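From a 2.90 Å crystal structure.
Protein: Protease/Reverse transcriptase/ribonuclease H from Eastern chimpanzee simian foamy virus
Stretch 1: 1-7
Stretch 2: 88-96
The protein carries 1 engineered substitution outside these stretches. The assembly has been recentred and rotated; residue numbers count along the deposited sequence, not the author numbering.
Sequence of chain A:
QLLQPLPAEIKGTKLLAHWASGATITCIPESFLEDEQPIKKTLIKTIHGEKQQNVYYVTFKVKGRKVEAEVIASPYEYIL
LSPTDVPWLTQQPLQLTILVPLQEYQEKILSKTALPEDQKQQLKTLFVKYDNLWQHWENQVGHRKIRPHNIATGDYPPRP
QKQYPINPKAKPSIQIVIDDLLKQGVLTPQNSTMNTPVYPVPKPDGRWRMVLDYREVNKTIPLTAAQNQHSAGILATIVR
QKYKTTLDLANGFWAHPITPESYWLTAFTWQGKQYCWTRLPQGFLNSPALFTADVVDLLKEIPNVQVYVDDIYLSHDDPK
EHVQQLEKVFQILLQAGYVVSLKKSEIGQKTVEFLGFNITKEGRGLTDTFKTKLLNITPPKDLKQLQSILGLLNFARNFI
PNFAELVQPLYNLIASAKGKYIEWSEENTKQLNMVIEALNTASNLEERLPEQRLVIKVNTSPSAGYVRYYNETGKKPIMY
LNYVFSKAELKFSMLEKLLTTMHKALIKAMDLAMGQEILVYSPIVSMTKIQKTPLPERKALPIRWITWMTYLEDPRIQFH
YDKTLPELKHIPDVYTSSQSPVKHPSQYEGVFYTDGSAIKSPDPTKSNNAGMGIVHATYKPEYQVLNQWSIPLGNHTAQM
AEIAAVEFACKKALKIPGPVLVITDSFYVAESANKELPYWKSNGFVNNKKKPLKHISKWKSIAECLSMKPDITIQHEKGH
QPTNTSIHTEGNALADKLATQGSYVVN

Stretch 1 1-7: QLLQPLP
Stretch 2 (88-96) WLTQQPLQL

A chain terminus can be fastened to a distant segment by very little: one backbone hydrogen bond, with apolar side chains packed beside it. Residues 1-7 and 88-96 of this viral protease/reverse transcriptase illustrate the principle. Both run largely extended, their directions (CA 2 to 6 against CA 89 to 95) 125° apart, and they bury 438 Å² in total. Gln 1, whose CB points away, adds little. Leu 2 breaks the extended run of residues 2-7, at phi/psi -78/-8°; its CB points sideways and the residue, an mt rotamer, stays exposed, while its carbonyl O accepts the hydrogen bond from Leu 94 N at 3.1 Å, with an N-H...O angle of 149°. Leu 3 (-97/137°) sets the register, forming a single beta bridge with Pro 93, CA to CA 4.7 Å. Proline suits this position because the bridge asks no NH of it; the donor belongs to the next residue. The CB of Leu 3 points away, yet its mt side chain returns far enough to place CD2 3.2 Å from Gln 91 OE1, a tight contact.

Gln 4 (-65/130°) loses the most surface, 80 Å². Its CA lies 4.0 Å from the CA of Leu 94, and its N is 3.5 Å from Gln 92 O. With chi1 and chi2 both t, its aliphatic portion lies along Leu 94, CG to CD1 3.7 Å, and the amide extends beyond, NE2 3.7 Å from Pro 93 O. Leu 94 (-73/136°, rotamer tp) also meets Pro 5, whose CD packs 4.2 Å from Leu 94 CD1. At Leu 6 (-117/127°, mt) a strand begins, and CB turns toward the partner: CD1 reaches Leu 89 CD2 at 3.6 Å. Leu 89, a tp rotamer, points its CB back, so two branched apolar ends meet. Pro 7 continues the strand, out of reach.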

# COMPACT_ATOMS: atom_id res chain seq x y z
N GLN A 1 -8.43 -27.64 -5.47
CA GLN A 1 -8.27 -27.11 -4.12
C GLN A 1 -6.85 -27.31 -3.62
O GLN A 1 -5.88 -26.93 -4.29
CB GLN A 1 -9.26 -27.76 -3.16
CG GLN A 1 -10.72 -27.52 -3.49
CD GLN A 1 -11.66 -28.21 -2.51
OE1 GLN A 1 -12.87 -28.02 -2.55
NE2 GLN A 1 -11.09 -29.02 -1.61
N LEU A 2 -6.73 -27.91 -2.44
CA LEU A 2 -5.43 -28.21 -1.84
C LEU A 2 -4.76 -29.43 -2.45
O LEU A 2 -3.60 -29.70 -2.14
CB LEU A 2 -5.59 -28.42 -0.34
CG LEU A 2 -6.34 -27.32 0.41
CD1 LEU A 2 -6.66 -27.79 1.82
CD2 LEU A 2 -5.52 -26.04 0.44
N LEU A 3 -5.45 -30.17 -3.31
CA LEU A 3 -4.89 -31.35 -3.94
C LEU A 3 -4.38 -31.00 -5.33
O LEU A 3 -5.03 -30.27 -6.08
CB LEU A 3 -5.93 -32.48 -4.02
CG LEU A 3 -6.57 -32.83 -2.69
CD1 LEU A 3 -7.47 -34.05 -2.83
CD2 LEU A 3 -5.52 -33.06 -1.62
N GLN A 4 -3.21 -31.53 -5.66
CA GLN A 4 -2.59 -31.22 -6.93
C GLN A 4 -3.44 -31.77 -8.08
O GLN A 4 -3.82 -32.94 -8.04
CB GLN A 4 -1.18 -31.79 -6.99
CG GLN A 4 -0.39 -31.39 -8.22
CD GLN A 4 1.08 -31.72 -8.09
OE1 GLN A 4 1.91 -31.21 -8.84
NE2 GLN A 4 1.42 -32.58 -7.14
N PRO A 5 -3.76 -30.96 -9.08
CA PRO A 5 -4.50 -31.48 -10.23
C PRO A 5 -3.65 -32.48 -11.01
O PRO A 5 -2.42 -32.41 -11.03
CB PRO A 5 -4.79 -30.23 -11.06
CG PRO A 5 -3.73 -29.27 -10.67
CD PRO A 5 -3.44 -29.53 -9.23
N LEU A 6 -4.35 -33.41 -11.67
CA LEU A 6 -3.70 -34.51 -12.35
C LEU A 6 -3.98 -34.43 -13.84
O LEU A 6 -5.15 -34.34 -14.25
CB LEU A 6 -4.21 -35.84 -11.79
CG LEU A 6 -4.27 -35.87 -10.26
CD1 LEU A 6 -5.25 -36.91 -9.77
CD2 LEU A 6 -2.88 -36.11 -9.68
N PRO A 7 -2.95 -34.46 -14.69
CA PRO A 7 -3.19 -34.39 -16.13
C PRO A 7 -3.91 -35.64 -16.63
O PRO A 7 -3.59 -36.76 -16.23
CB PRO A 7 -1.78 -34.28 -16.73
CG PRO A 7 -0.90 -34.90 -15.70
CD PRO A 7 -1.52 -34.57 -14.37
N TRP A 88 -4.97 -47.40 -7.71
CA TRP A 88 -3.52 -47.30 -7.76
C TRP A 88 -3.05 -45.89 -7.40
O TRP A 88 -2.21 -45.71 -6.51
CB TRP A 88 -3.00 -47.71 -9.14
CG TRP A 88 -3.73 -47.07 -10.27
CD1 TRP A 88 -4.94 -47.44 -10.77
CD2 TRP A 88 -3.30 -45.94 -11.05
NE1 TRP A 88 -5.29 -46.62 -11.81
CE2 TRP A 88 -4.31 -45.69 -12.00
CE3 TRP A 88 -2.17 -45.12 -11.03
CZ2 TRP A 88 -4.21 -44.65 -12.93
CZ3 TRP A 88 -2.08 -44.09 -11.95
CH2 TRP A 88 -3.10 -43.87 -12.88
N LEU A 89 -3.59 -44.89 -8.08
CA LEU A 89 -3.19 -43.51 -7.82
C LEU A 89 -3.67 -43.07 -6.45
O LEU A 89 -4.84 -43.25 -6.10
CB LEU A 89 -3.73 -42.59 -8.90
CG LEU A 89 -3.56 -41.09 -8.69
CD1 LEU A 89 -2.09 -40.73 -8.59
CD2 LEU A 89 -4.23 -40.34 -9.82
N THR A 90 -2.77 -42.48 -5.67
CA THR A 90 -3.07 -42.00 -4.34
C THR A 90 -3.14 -40.48 -4.34
O THR A 90 -2.63 -39.81 -5.24
CB THR A 90 -2.01 -42.47 -3.33
OG1 THR A 90 -2.25 -41.86 -2.06
CG2 THR A 90 -0.61 -42.11 -3.80
N GLN A 91 -3.80 -39.94 -3.32
CA GLN A 91 -3.92 -38.50 -3.17
C GLN A 91 -2.62 -37.92 -2.62
O GLN A 91 -2.05 -38.44 -1.65
CB GLN A 91 -5.09 -38.15 -2.25
CG GLN A 91 -5.17 -36.70 -1.83
CD GLN A 91 -4.47 -36.43 -0.51
OE1 GLN A 91 -3.78 -35.43 -0.35
NE2 GLN A 91 -4.67 -37.33 0.45
N GLN A 92 -2.15 -36.84 -3.25
CA GLN A 92 -0.97 -36.12 -2.78
C GLN A 92 -1.26 -34.63 -2.75
O GLN A 92 -2.00 -34.12 -3.61
CB GLN A 92 0.24 -36.40 -3.68
CG GLN A 92 0.69 -37.86 -3.68
CD GLN A 92 1.98 -38.07 -4.45
OE1 GLN A 92 2.62 -37.11 -4.89
NE2 GLN A 92 2.37 -39.32 -4.63
N PRO A 93 -0.71 -33.91 -1.78
CA PRO A 93 -0.96 -32.47 -1.70
C PRO A 93 -0.34 -31.73 -2.88
O PRO A 93 0.51 -32.25 -3.61
CB PRO A 93 -0.30 -32.06 -0.38
CG PRO A 93 0.73 -33.11 -0.13
CD PRO A 93 0.15 -34.38 -0.68
N LEU A 94 -0.79 -30.49 -3.07
CA LEU A 94 -0.24 -29.66 -4.13
C LEU A 94 1.16 -29.19 -3.76
O LEU A 94 1.41 -28.80 -2.62
CB LEU A 94 -1.15 -28.47 -4.40
CG LEU A 94 -0.63 -27.43 -5.38
CD1 LEU A 94 -0.41 -28.03 -6.76
CD2 LEU A 94 -1.59 -26.26 -5.46
N GLN A 95 2.07 -29.25 -4.72
CA GLN A 95 3.46 -28.86 -4.52
C GLN A 95 3.89 -28.00 -5.69
O GLN A 95 4.05 -28.50 -6.81
CB GLN A 95 4.37 -30.09 -4.38
CG GLN A 95 4.09 -30.95 -3.15
CD GLN A 95 4.95 -30.57 -1.95
OE1 GLN A 95 6.11 -30.19 -2.10
NE2 GLN A 95 4.37 -30.67 -0.76
N LEU A 96 4.08 -26.71 -5.44
CA LEU A 96 4.49 -25.78 -6.48
C LEU A 96 5.95 -25.40 -6.18
O LEU A 96 6.61 -26.04 -5.36
CB LEU A 96 3.66 -24.50 -6.37
CG LEU A 96 2.17 -24.66 -6.70
CD1 LEU A 96 1.45 -23.36 -6.47
CD2 LEU A 96 2.00 -25.12 -8.14